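PDB 4A42: alpha-n-acetylglucosaminidase family protein from Clostridium perfringens, which belongs to an enzyme that hydrolyses alpha-linked N-acetylglucosamine, this fragment being a family 32 carbohydrate-binding module that may direct the enzyme to glycans. Local coordinates for residues A[36-42]-A[54-58]; A[45-51]-A[141-145]; A[63-69]-A[128-134]; A[82-88]-A[137-142]. One frame throughout, in Å; residues are numbered along the deposited sequence. Where two conformers were deposited one is given.

Contact 1 (A[36-42]-A[54-58]); sequences VTSNNSE and LWVPG
Val36, at the end of strand 33-36, lays its CG1 methyl over one face of the Trp55 indole, 4.2 Å from the centroid of the five-membered ring, in a CH-pi contact offset toward the rim. CD of Pro57 lies over the opposite face, so the indole is held between a methyl and a proline ring. Thr37 turns its OG1 to the backbone N of Ser64 on strand 63-69, and Ser38 then meets the facing segment twice. Its carbonyl O, lying close to the plane of the indole, accepts the N-H, NE1 to O 2.8 Å; this satisfies the polar atom of a buried side chain and fixes the rotation of the ring. Its OG, placed between backbone N and carbonyl carbon (chi1 78°), accepts from N of Gly58 at 2.9 Å and touches CA and CB of Pro57. Both segments belong to the long connection between strands 33-36 and 63-69 in the beta-sandwich of the F5/8 type C fold, here as a family 32 module, and they meet at its surface. Asn39 was modelled in two conformers; in one of them ND2 gives a nearly straight bond to O of Val56, 2.9 Å at 177°. Its backbone O sits at the indole edge and accepts from N of Glu42, closing the 3-10 turn. Glu42 runs out extended, and its OE1 accepts from N of Val56 at 2.9 Å, while the nearby O of Leu54 is taken by ND2 of Asn45.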
# COMPACT_ATOMS: atom_id res chain seq x y z
N VAL A 36 -4.39 -9.49 1.95
CA VAL A 36 -3.76 -9.55 0.63
C VAL A 36 -4.52 -10.50 -0.28
O VAL A 36 -5.21 -11.41 0.20
CB VAL A 36 -2.28 -9.98 0.72
CG1 VAL A 36 -1.48 -8.97 1.52
CG2 VAL A 36 -2.17 -11.38 1.33
N THR A 37 -4.39 -10.28 -1.58
CA THR A 37 -5.07 -11.09 -2.58
C THR A 37 -4.35 -12.40 -2.85
O THR A 37 -4.92 -13.33 -3.42
CB THR A 37 -5.25 -10.33 -3.90
OG1 THR A 37 -3.97 -9.82 -4.33
CG2 THR A 37 -6.20 -9.17 -3.69
N SER A 38 -3.08 -12.47 -2.46
CA SER A 38 -2.33 -13.71 -2.60
C SER A 38 -1.13 -13.73 -1.67
O SER A 38 -0.68 -12.68 -1.18
CB SER A 38 -1.87 -13.92 -4.04
OG SER A 38 -0.76 -13.12 -4.34
N ASN A 39 -0.61 -14.93 -1.45
CA ASN A 39 0.56 -15.14 -0.61
C ASN A 39 0.44 -14.52 0.77
O ASN A 39 1.28 -13.69 1.17
CB ASN A 39 1.82 -14.64 -1.31
CG ASN A 39 3.00 -15.57 -1.11
OD1 ASN A 39 2.92 -16.49 -0.30
ND2 ASN A 39 4.08 -15.32 -1.83
N ASN A 40 -0.59 -14.92 1.49
CA ASN A 40 -0.86 -14.43 2.81
C ASN A 40 0.30 -14.68 3.77
O ASN A 40 0.47 -13.95 4.73
CB ASN A 40 -2.15 -15.08 3.32
CG ASN A 40 -2.58 -14.54 4.65
OD1 ASN A 40 -2.96 -13.37 4.77
ND2 ASN A 40 -2.51 -15.37 5.67
N SER A 41 1.09 -15.73 3.50
CA SER A 41 2.22 -16.11 4.35
C SER A 41 3.26 -15.00 4.45
O SER A 41 4.03 -14.95 5.40
CB SER A 41 2.90 -17.38 3.81
OG SER A 41 3.46 -17.17 2.53
N GLU A 42 3.25 -14.10 3.46
CA GLU A 42 4.24 -13.03 3.39
C GLU A 42 3.62 -11.68 3.68
O GLU A 42 4.27 -10.64 3.58
CB GLU A 42 4.88 -13.01 1.99
CG GLU A 42 5.72 -14.23 1.67
CD GLU A 42 6.08 -14.33 0.20
OE1 GLU A 42 6.02 -13.30 -0.50
OE2 GLU A 42 6.41 -15.44 -0.27
N LEU A 54 10.00 -9.21 1.81
CA LEU A 54 9.08 -8.90 0.73
C LEU A 54 7.77 -9.65 0.72
O LEU A 54 7.70 -10.76 1.19
CB LEU A 54 9.77 -9.19 -0.59
CG LEU A 54 11.25 -8.84 -0.64
CD1 LEU A 54 11.80 -9.29 -1.96
CD2 LEU A 54 11.44 -7.35 -0.48
N TRP A 55 6.74 -9.00 0.16
CA TRP A 55 5.50 -9.66 -0.17
C TRP A 55 5.51 -9.79 -1.69
O TRP A 55 5.63 -8.82 -2.40
CB TRP A 55 4.28 -8.88 0.31
CG TRP A 55 2.98 -9.37 -0.28
CD1 TRP A 55 2.29 -10.50 0.08
CD2 TRP A 55 2.20 -8.75 -1.31
NE1 TRP A 55 1.15 -10.62 -0.68
CE2 TRP A 55 1.07 -9.56 -1.53
CE3 TRP A 55 2.36 -7.59 -2.08
CZ2 TRP A 55 0.11 -9.24 -2.48
CZ3 TRP A 55 1.40 -7.29 -3.02
CH2 TRP A 55 0.29 -8.10 -3.20
N VAL A 56 5.43 -11.02 -2.18
CA VAL A 56 5.50 -11.30 -3.59
C VAL A 56 4.24 -12.01 -3.99
O VAL A 56 4.09 -13.19 -3.74
CB VAL A 56 6.69 -12.22 -3.87
CG1 VAL A 56 6.81 -12.52 -5.33
CG2 VAL A 56 7.98 -11.60 -3.37
N PRO A 57 3.36 -11.31 -4.67
CA PRO A 57 2.10 -11.92 -5.08
C PRO A 57 2.30 -12.93 -6.17
O PRO A 57 3.31 -12.97 -6.83
CB PRO A 57 1.28 -10.73 -5.59
CG PRO A 57 2.27 -9.70 -5.91
CD PRO A 57 3.34 -9.86 -4.89
N GLY A 58 1.30 -13.78 -6.31
CA GLY A 58 1.24 -14.75 -7.37
C GLY A 58 0.57 -14.10 -8.59
O GLY A 58 0.57 -12.90 -8.73

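Contact 2 (A[45-51]-A[141-145]); sequences NLRDGNE and IGEIK. With CA (calcium ion), chain C.
This is a calcium-binding contact: the loop carrying Asn45, Asp48 and Asn50 meets Gly142 and Glu143 around the metal at the start of strand 141-148, on one end of the F5/8 type C beta-sandwich. The loop supplies O of Asn45, OD1 of Asp48 and O of Asn50; the strand supplies O of Gly142 and OE1 of Glu143, and O and OG1 of Thr53 complete seven ligands. The calcium lies 2.3 Å from Gly142 O and 2.5 Å from Glu143 OE1; with ligands from both loop and strand, it probably ties the two together. The carboxylates of Asp48 and Glu143 are nearly coplanar, and their OD1 and OE1 come to 3.0 Å, a closeness the shared calcium probably makes tolerable. A bend at chi2 (79°) turns the Glu143 carboxylate toward the loop, where OE2 accepts from N of Gly49 at 2.7 Å, on the syn side but tilted from the carboxylate plane. Asp48 OD1, besides binding the metal, accepts from N of Asn50, met from above its plane, which makes an Asx turn. Beneath the site, N of Ile144 bonds to O of Leu46 at 2.9 Å, and CD2 of Leu46 presses tightly on CG2 of Ile141, 3.5 Å away. Farther along the loop the extended side chains of Glu51 and Lys145 run perpendicular to one another, and NZ of Lys145 meets the anti lone pair of Glu51 OE2 at 2.8 Å.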
# COMPACT_ATOMS: atom_id res chain seq x y z
N ASN A 45 5.15 -9.11 5.99
CA ASN A 45 6.37 -8.52 5.45
C ASN A 45 6.09 -7.11 4.93
O ASN A 45 7.00 -6.32 4.73
CB ASN A 45 6.96 -9.38 4.33
CG ASN A 45 7.57 -10.67 4.85
OD1 ASN A 45 7.78 -10.83 6.06
ND2 ASN A 45 7.88 -11.58 3.95
N LEU A 46 4.83 -6.78 4.72
CA LEU A 46 4.49 -5.45 4.23
C LEU A 46 4.65 -4.36 5.28
O LEU A 46 4.74 -3.18 4.94
CB LEU A 46 3.05 -5.42 3.71
CG LEU A 46 2.78 -6.18 2.42
CD1 LEU A 46 1.28 -6.30 2.24
CD2 LEU A 46 3.43 -5.44 1.24
N ARG A 47 4.66 -4.75 6.54
CA ARG A 47 4.69 -3.79 7.58
C ARG A 47 5.50 -4.23 8.80
O ARG A 47 5.11 -4.00 9.91
CB ARG A 47 3.27 -3.38 7.94
CG ARG A 47 2.35 -4.53 8.07
CD ARG A 47 2.21 -4.87 9.52
NE ARG A 47 1.09 -5.72 9.84
CZ ARG A 47 0.04 -5.33 10.54
NH1 ARG A 47 -0.07 -4.10 10.98
NH2 ARG A 47 -0.89 -6.18 10.79
N ASP A 48 6.65 -4.81 8.54
CA ASP A 48 7.53 -5.29 9.60
C ASP A 48 8.74 -4.39 9.83
O ASP A 48 9.60 -4.70 10.67
CB ASP A 48 7.97 -6.74 9.34
CG ASP A 48 8.83 -6.88 8.11
OD1 ASP A 48 8.93 -5.92 7.32
OD2 ASP A 48 9.42 -7.96 7.94
N GLY A 49 8.81 -3.28 9.11
CA GLY A 49 9.88 -2.31 9.30
C GLY A 49 11.20 -2.69 8.66
O GLY A 49 12.21 -2.05 8.91
N ASN A 50 11.19 -3.73 7.82
CA ASN A 50 12.40 -4.23 7.17
C ASN A 50 12.20 -4.17 5.67
O ASN A 50 11.39 -4.90 5.13
CB ASN A 50 12.67 -5.67 7.63
CG ASN A 50 13.97 -6.25 7.08
OD1 ASN A 50 14.40 -5.91 5.98
ND2 ASN A 50 14.60 -7.12 7.85
N GLU A 51 12.94 -3.32 4.98
CA GLU A 51 12.64 -3.09 3.56
C GLU A 51 13.00 -4.27 2.67
O GLU A 51 12.59 -4.31 1.51
CB GLU A 51 13.35 -1.83 3.06
CG GLU A 51 12.71 -0.57 3.60
CD GLU A 51 13.34 0.69 3.05
OE1 GLU A 51 14.28 0.59 2.22
OE2 GLU A 51 12.89 1.78 3.45
N ILE A 141 6.97 -6.24 -3.04
CA ILE A 141 6.87 -5.07 -2.19
C ILE A 141 7.61 -5.28 -0.88
O ILE A 141 7.30 -6.18 -0.10
CB ILE A 141 5.38 -4.74 -1.90
CG1 ILE A 141 4.59 -4.58 -3.21
CG2 ILE A 141 5.25 -3.49 -1.02
CD1 ILE A 141 5.11 -3.51 -4.13
N GLY A 142 8.63 -4.46 -0.63
CA GLY A 142 9.42 -4.60 0.57
C GLY A 142 8.76 -4.01 1.80
O GLY A 142 9.01 -4.48 2.90
N GLU A 143 7.93 -2.99 1.61
CA GLU A 143 7.31 -2.32 2.74
C GLU A 143 6.29 -1.31 2.22
O GLU A 143 6.50 -0.71 1.17
CB GLU A 143 8.39 -1.58 3.53
CG GLU A 143 7.95 -1.16 4.92
CD GLU A 143 7.98 -2.28 5.96
OE1 GLU A 143 8.41 -3.42 5.71
OE2 GLU A 143 7.57 -1.99 7.08
N ILE A 144 5.18 -1.16 2.94
CA ILE A 144 4.25 -0.07 2.70
C ILE A 144 4.12 0.73 3.98
O ILE A 144 3.80 0.19 5.04
CB ILE A 144 2.86 -0.58 2.27
CG1 ILE A 144 2.96 -1.23 0.89
CG2 ILE A 144 1.84 0.57 2.25
CD1 ILE A 144 1.70 -1.92 0.46
N LYS A 145 4.44 2.00 3.89
CA LYS A 145 4.41 2.90 5.03
C LYS A 145 3.28 3.92 4.87
O LYS A 145 3.20 4.57 3.87
CB LYS A 145 5.75 3.59 5.18
CG LYS A 145 6.92 2.62 5.20
CD LYS A 145 8.26 3.29 5.32
CE LYS A 145 9.38 2.35 4.91
NZ LYS A 145 10.74 2.99 4.81
CA CA C . 9.21 -5.65 4.90

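Contact 3 (A[63-69]-A[128-134])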
# COMPACT_ATOMS: atom_id res chain seq x y z
N LYS A 63 -3.80 -8.04 -8.24
CA LYS A 63 -2.97 -8.13 -7.06
C LYS A 63 -3.28 -6.92 -6.18
O LYS A 63 -3.17 -5.80 -6.62
CB LYS A 63 -1.50 -8.11 -7.45
CG LYS A 63 -1.04 -9.22 -8.31
CD LYS A 63 0.27 -8.89 -8.93
CE LYS A 63 0.22 -9.08 -10.40
NZ LYS A 63 0.22 -10.50 -10.78
N SER A 64 -3.69 -7.16 -4.94
CA SER A 64 -4.12 -6.07 -4.11
C SER A 64 -3.82 -6.27 -2.63
O SER A 64 -3.76 -7.39 -2.16
CB SER A 64 -5.62 -5.88 -4.33
OG SER A 64 -6.10 -4.77 -3.64
N VAL A 65 -3.65 -5.17 -1.91
CA VAL A 65 -3.46 -5.18 -0.46
C VAL A 65 -4.41 -4.15 0.16
O VAL A 65 -4.52 -3.04 -0.33
CB VAL A 65 -2.02 -4.75 -0.10
CG1 VAL A 65 -1.83 -4.72 1.42
CG2 VAL A 65 -0.98 -5.64 -0.78
N THR A 66 -5.10 -4.52 1.24
CA THR A 66 -5.96 -3.56 1.94
C THR A 66 -5.57 -3.45 3.41
O THR A 66 -5.54 -4.45 4.13
CB THR A 66 -7.44 -3.95 1.86
OG1 THR A 66 -7.86 -3.96 0.49
CG2 THR A 66 -8.30 -2.94 2.63
N PHE A 67 -5.24 -2.24 3.85
CA PHE A 67 -5.00 -1.99 5.27
C PHE A 67 -6.29 -1.48 5.91
O PHE A 67 -6.96 -0.60 5.35
CB PHE A 67 -3.90 -0.94 5.50
CG PHE A 67 -2.53 -1.39 5.13
CD1 PHE A 67 -2.10 -1.33 3.82
CD2 PHE A 67 -1.66 -1.87 6.10
CE1 PHE A 67 -0.83 -1.75 3.48
CE2 PHE A 67 -0.39 -2.29 5.76
CZ PHE A 67 0.02 -2.23 4.45
N ASP A 68 -6.63 -2.04 7.06
CA ASP A 68 -7.72 -1.55 7.89
C ASP A 68 -7.07 -0.90 9.10
O ASP A 68 -6.55 -1.58 9.98
CB ASP A 68 -8.65 -2.70 8.30
CG ASP A 68 -9.83 -2.24 9.15
OD1 ASP A 68 -9.87 -1.06 9.56
OD2 ASP A 68 -10.73 -3.07 9.42
N LEU A 69 -7.06 0.43 9.12
CA LEU A 69 -6.46 1.18 10.22
C LEU A 69 -7.28 1.08 11.52
O LEU A 69 -6.84 1.56 12.57
CB LEU A 69 -6.26 2.64 9.82
CG LEU A 69 -5.41 2.82 8.55
CD1 LEU A 69 -5.19 4.29 8.23
CD2 LEU A 69 -4.08 2.10 8.69
N ARG A 128 -10.34 4.99 6.93
CA ARG A 128 -10.10 3.80 7.69
C ARG A 128 -9.40 2.70 6.87
O ARG A 128 -8.57 1.99 7.38
CB ARG A 128 -11.40 3.26 8.30
CG ARG A 128 -11.26 1.92 8.94
CD ARG A 128 -12.44 1.51 9.75
NE ARG A 128 -12.38 0.09 9.99
CZ ARG A 128 -13.29 -0.61 10.61
NH1 ARG A 128 -14.37 -0.01 11.07
NH2 ARG A 128 -13.14 -1.92 10.77
N PHE A 129 -9.72 2.61 5.59
CA PHE A 129 -9.14 1.58 4.73
C PHE A 129 -8.25 2.19 3.67
O PHE A 129 -8.60 3.20 3.06
CB PHE A 129 -10.24 0.76 4.06
CG PHE A 129 -11.19 0.10 5.02
CD1 PHE A 129 -10.94 -1.17 5.51
CD2 PHE A 129 -12.33 0.76 5.44
CE1 PHE A 129 -11.82 -1.76 6.40
CE2 PHE A 129 -13.21 0.17 6.32
CZ PHE A 129 -12.95 -1.09 6.80
N VAL A 130 -7.09 1.58 3.46
CA VAL A 130 -6.20 2.01 2.40
C VAL A 130 -5.91 0.79 1.53
O VAL A 130 -5.39 -0.22 2.01
CB VAL A 130 -4.89 2.62 2.96
CG1 VAL A 130 -4.12 3.33 1.85
CG2 VAL A 130 -5.21 3.60 4.09
N ARG A 131 -6.27 0.89 0.25
CA ARG A 131 -6.14 -0.22 -0.67
C ARG A 131 -5.14 0.10 -1.78
O ARG A 131 -5.17 1.18 -2.38
CB ARG A 131 -7.50 -0.63 -1.25
CG ARG A 131 -7.42 -1.85 -2.17
CD ARG A 131 -8.80 -2.42 -2.46
NE ARG A 131 -9.58 -1.54 -3.31
CZ ARG A 131 -10.86 -1.74 -3.60
NH1 ARG A 131 -11.49 -2.80 -3.11
NH2 ARG A 131 -11.51 -0.89 -4.39
N PHE A 132 -4.24 -0.85 -2.02
CA PHE A 132 -3.19 -0.74 -3.02
C PHE A 132 -3.45 -1.78 -4.10
O PHE A 132 -3.61 -2.96 -3.80
CB PHE A 132 -1.82 -1.00 -2.38
CG PHE A 132 -1.44 0.02 -1.34
CD1 PHE A 132 -1.96 -0.07 -0.05
CD2 PHE A 132 -0.59 1.06 -1.64
CE1 PHE A 132 -1.64 0.87 0.91
CE2 PHE A 132 -0.25 2.01 -0.68
CZ PHE A 132 -0.79 1.92 0.60
N ASN A 133 -3.50 -1.34 -5.35
CA ASN A 133 -3.65 -2.28 -6.44
C ASN A 133 -2.40 -2.23 -7.29
O ASN A 133 -1.87 -1.16 -7.55
CB ASN A 133 -4.88 -1.90 -7.26
CG ASN A 133 -6.08 -1.62 -6.38
OD1 ASN A 133 -6.62 -2.53 -5.75
ND2 ASN A 133 -6.48 -0.35 -6.31
N PHE A 134 -1.90 -3.40 -7.68
CA PHE A 134 -0.67 -3.47 -8.45
C PHE A 134 -0.92 -4.17 -9.77
O PHE A 134 -1.44 -5.28 -9.79
CB PHE A 134 0.43 -4.19 -7.66
CG PHE A 134 0.71 -3.57 -6.33
CD1 PHE A 134 1.39 -2.37 -6.25
CD2 PHE A 134 0.30 -4.18 -5.16
CE1 PHE A 134 1.65 -1.77 -5.03
CE2 PHE A 134 0.56 -3.59 -3.91
CZ PHE A 134 1.25 -2.39 -3.86
O HOH W 1 -2.65 -7.31 -10.95
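Strands 63-69 and 126-134 run antiparallel within one sheet of the beta-sandwich, the axes of their paired segments 4.5 Å apart at closest approach and at 169°, with Val65 facing Phe132 and Phe67 facing Val130 as hydrogen-bonded pairs. N of Phe132 reaches O of Val65 at 2.8 Å, and N of Phe67 reaches O of Val130 at 2.7 Å. Their side chains point into the core. There the Phe67 and Phe132 rings meet obliquely, CD1 to CE1 3.7 Å with planes at 78°, while CG2 of Val65 touches the edge of the Phe134 ring. This face packs on strand 141-148 of the other sheet, where Ile144 lies against both Phe67 and Phe132. The outward side bears Ser64, Thr66 and Asp68 opposite Asn133, Arg131 and Phe129; OG1 of Thr66 rests on the aliphatic part of Arg131, whose guanidinium goes on to Glu93 and Trp101. At one end Arg128 and Phe129 both face Ser95, a classic beta bulge. Arg128 stretches from there with CG anti to its N (chi1 172°) and grips Asp68 side-on. NE meets OD1 at 2.8 Å and NH2 meets OD2 at 3.0 Å, the two planes nearly coplanar, so the carboxylate is fixed in rotation. Asp68 also lies alongside the Phe129 ring, with CG 3.4 Å from CE1. At the far end a water accepts from N of Lys63 and donates to O of Phe134.

Contact 4 (A[82-88]-A[137-142]). With CA (calcium ion), chain C.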
# COMPACT_ATOMS: atom_id res chain seq x y z
N SER A 82 9.51 -0.64 -3.42
CA SER A 82 9.33 -1.61 -4.51
C SER A 82 10.64 -2.28 -4.87
O SER A 82 11.56 -1.62 -5.34
CB SER A 82 8.76 -0.91 -5.75
OG SER A 82 8.48 -1.85 -6.77
N LYS A 83 10.71 -3.59 -4.65
CA LYS A 83 11.96 -4.32 -4.78
C LYS A 83 12.08 -5.14 -6.07
O LYS A 83 13.16 -5.64 -6.39
CB LYS A 83 12.18 -5.18 -3.52
CG LYS A 83 12.55 -4.36 -2.28
CD LYS A 83 14.05 -4.06 -2.23
CE LYS A 83 14.40 -3.06 -1.13
NZ LYS A 83 15.90 -2.92 -0.95
N GLY A 84 10.98 -5.30 -6.80
CA GLY A 84 11.02 -5.98 -8.09
C GLY A 84 11.78 -5.20 -9.16
O GLY A 84 12.13 -4.04 -8.97
N ASN A 85 12.02 -5.83 -10.30
CA ASN A 85 12.81 -5.18 -11.35
C ASN A 85 12.09 -4.10 -12.16
O ASN A 85 12.70 -3.09 -12.56
CB ASN A 85 13.39 -6.21 -12.30
CG ASN A 85 14.58 -6.93 -11.72
OD1 ASN A 85 15.19 -6.45 -10.77
ND2 ASN A 85 14.92 -8.07 -12.31
N SER A 86 10.81 -4.34 -12.42
CA SER A 86 10.05 -3.52 -13.34
C SER A 86 9.51 -2.29 -12.63
O SER A 86 9.23 -2.34 -11.44
CB SER A 86 8.88 -4.34 -13.92
OG SER A 86 9.33 -5.37 -14.79
N PRO A 87 9.35 -1.18 -13.37
CA PRO A 87 8.67 -0.02 -12.78
C PRO A 87 7.32 -0.43 -12.22
O PRO A 87 6.58 -1.18 -12.85
CB PRO A 87 8.49 0.91 -13.98
CG PRO A 87 9.65 0.55 -14.88
CD PRO A 87 9.76 -0.94 -14.76
N LEU A 88 7.01 0.05 -11.03
CA LEU A 88 5.76 -0.33 -10.39
C LEU A 88 4.59 0.40 -11.01
O LEU A 88 4.63 1.61 -11.22
CB LEU A 88 5.83 -0.03 -8.89
CG LEU A 88 4.70 -0.63 -8.05
CD1 LEU A 88 4.81 -2.15 -8.03
CD2 LEU A 88 4.74 -0.07 -6.64
N GLU A 137 4.30 -6.30 -13.66
CA GLU A 137 4.88 -7.61 -13.50
C GLU A 137 6.00 -7.55 -12.46
O GLU A 137 6.54 -6.51 -12.19
CB GLU A 137 5.45 -8.08 -14.83
CG GLU A 137 4.40 -8.29 -15.90
CD GLU A 137 3.36 -9.31 -15.48
OE1 GLU A 137 3.75 -10.31 -14.86
OE2 GLU A 137 2.16 -9.11 -15.76
N ASN A 138 6.38 -8.83 -12.05
CA ASN A 138 7.36 -9.02 -10.98
C ASN A 138 7.20 -8.10 -9.78
O ASN A 138 8.18 -7.55 -9.28
CB ASN A 138 8.81 -8.97 -11.51
CG ASN A 138 9.12 -7.71 -12.29
OD1 ASN A 138 9.27 -6.62 -11.71
ND2 ASN A 138 9.25 -7.84 -13.60
N VAL A 139 5.89 -8.02 -9.32
CA VAL A 139 5.74 -7.18 -8.14
C VAL A 139 6.36 -7.78 -6.89
O VAL A 139 6.04 -8.89 -6.53
CB VAL A 139 4.23 -6.95 -7.87
CG1 VAL A 139 4.00 -6.23 -6.58
CG2 VAL A 139 3.61 -6.19 -9.02
N LYS A 140 7.24 -7.04 -6.22
CA LYS A 140 7.79 -7.49 -4.95
C LYS A 140 7.82 -6.28 -4.04
O LYS A 140 8.62 -5.40 -4.24
CB LYS A 140 9.19 -8.06 -5.13
CG LYS A 140 9.25 -9.15 -6.17
CD LYS A 140 10.63 -9.77 -6.31
CE LYS A 140 10.57 -10.94 -7.27
NZ LYS A 140 11.83 -11.69 -7.34
N ILE A 141 6.97 -6.24 -3.04
CA ILE A 141 6.87 -5.07 -2.19
C ILE A 141 7.61 -5.28 -0.88
O ILE A 141 7.30 -6.18 -0.10
CB ILE A 141 5.38 -4.74 -1.90
CG1 ILE A 141 4.59 -4.58 -3.21
CG2 ILE A 141 5.25 -3.49 -1.02
CD1 ILE A 141 5.11 -3.51 -4.13
N GLY A 142 8.63 -4.46 -0.63
CA GLY A 142 9.42 -4.60 0.57
C GLY A 142 8.76 -4.01 1.80
O GLY A 142 9.01 -4.48 2.90
CA CA C . 9.21 -5.65 4.90
O HOH W 2 8.16 -4.55 -7.26
O HOH W 3 8.70 -4.57 -10.01
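N of Lys83 bonds to O of Lys140 at 2.8 Å, nearly in line with the carbonyl, and N of Gly84 adds a weak second bond to the same oxygen. Further along, in one of the two conformers modelled for Asn138, and so less certainly, its amide pairs with Ser86 in both directions: OD1 of Asn138 accepts from N of Ser86 at 2.8 Å, and its ND2 donates to OG of Ser86 at 2.7 Å, with OG close to the amide plane. A chi1 of 54° swings this amide toward Ser86. Between these two points a water joins the segments, accepting from N of Gly84 and N of Lys140, at 3.0 and 2.9 Å, and lying 2.8 Å from OG of Ser82. Gly84, with no side chain in the way, brings its CA to 3.5 Å from O of Asn138 in a CA-H...O contact. Ser82 and Ile141 form an antiparallel non-hydrogen-bonded pair, where strand 77-82 ends and strand 141-148 begins. On the inner side CD1 of Leu88 meets CD1 of Ile141 at 4.1 Å and also approaches CG2 of Val139. The contact thus extends the pairing of strands 77-82 and 141-148 into their loops. Phe134 of strand 126-134 packs against Leu88, Val139 and Ile141, and Tyr117 of strand 116-120 bonds to N of Leu88.

Contacts 1 and 2 meet beside the calcium site. Contact 1, its centre 12 Å from that of contact 2, joins it through a backbone bond from N of Trp55 to O of Ile141, 2.9 Å, and the side chain of Leu54 lies about 6 Å from the metal. Contact 4 shares Ile141 and Gly142 with contact 2, so one strand end serves both. Contact 3 lies deeper, with the Phe67 side chain about 10 Å from the calcium; CD1 of Leu46 reaches CG1 of Val65 at 3.6 Å, coupling the metal-bearing loop to the core. Contacts 3 and 4, centres 17 Å apart, meet through Phe134.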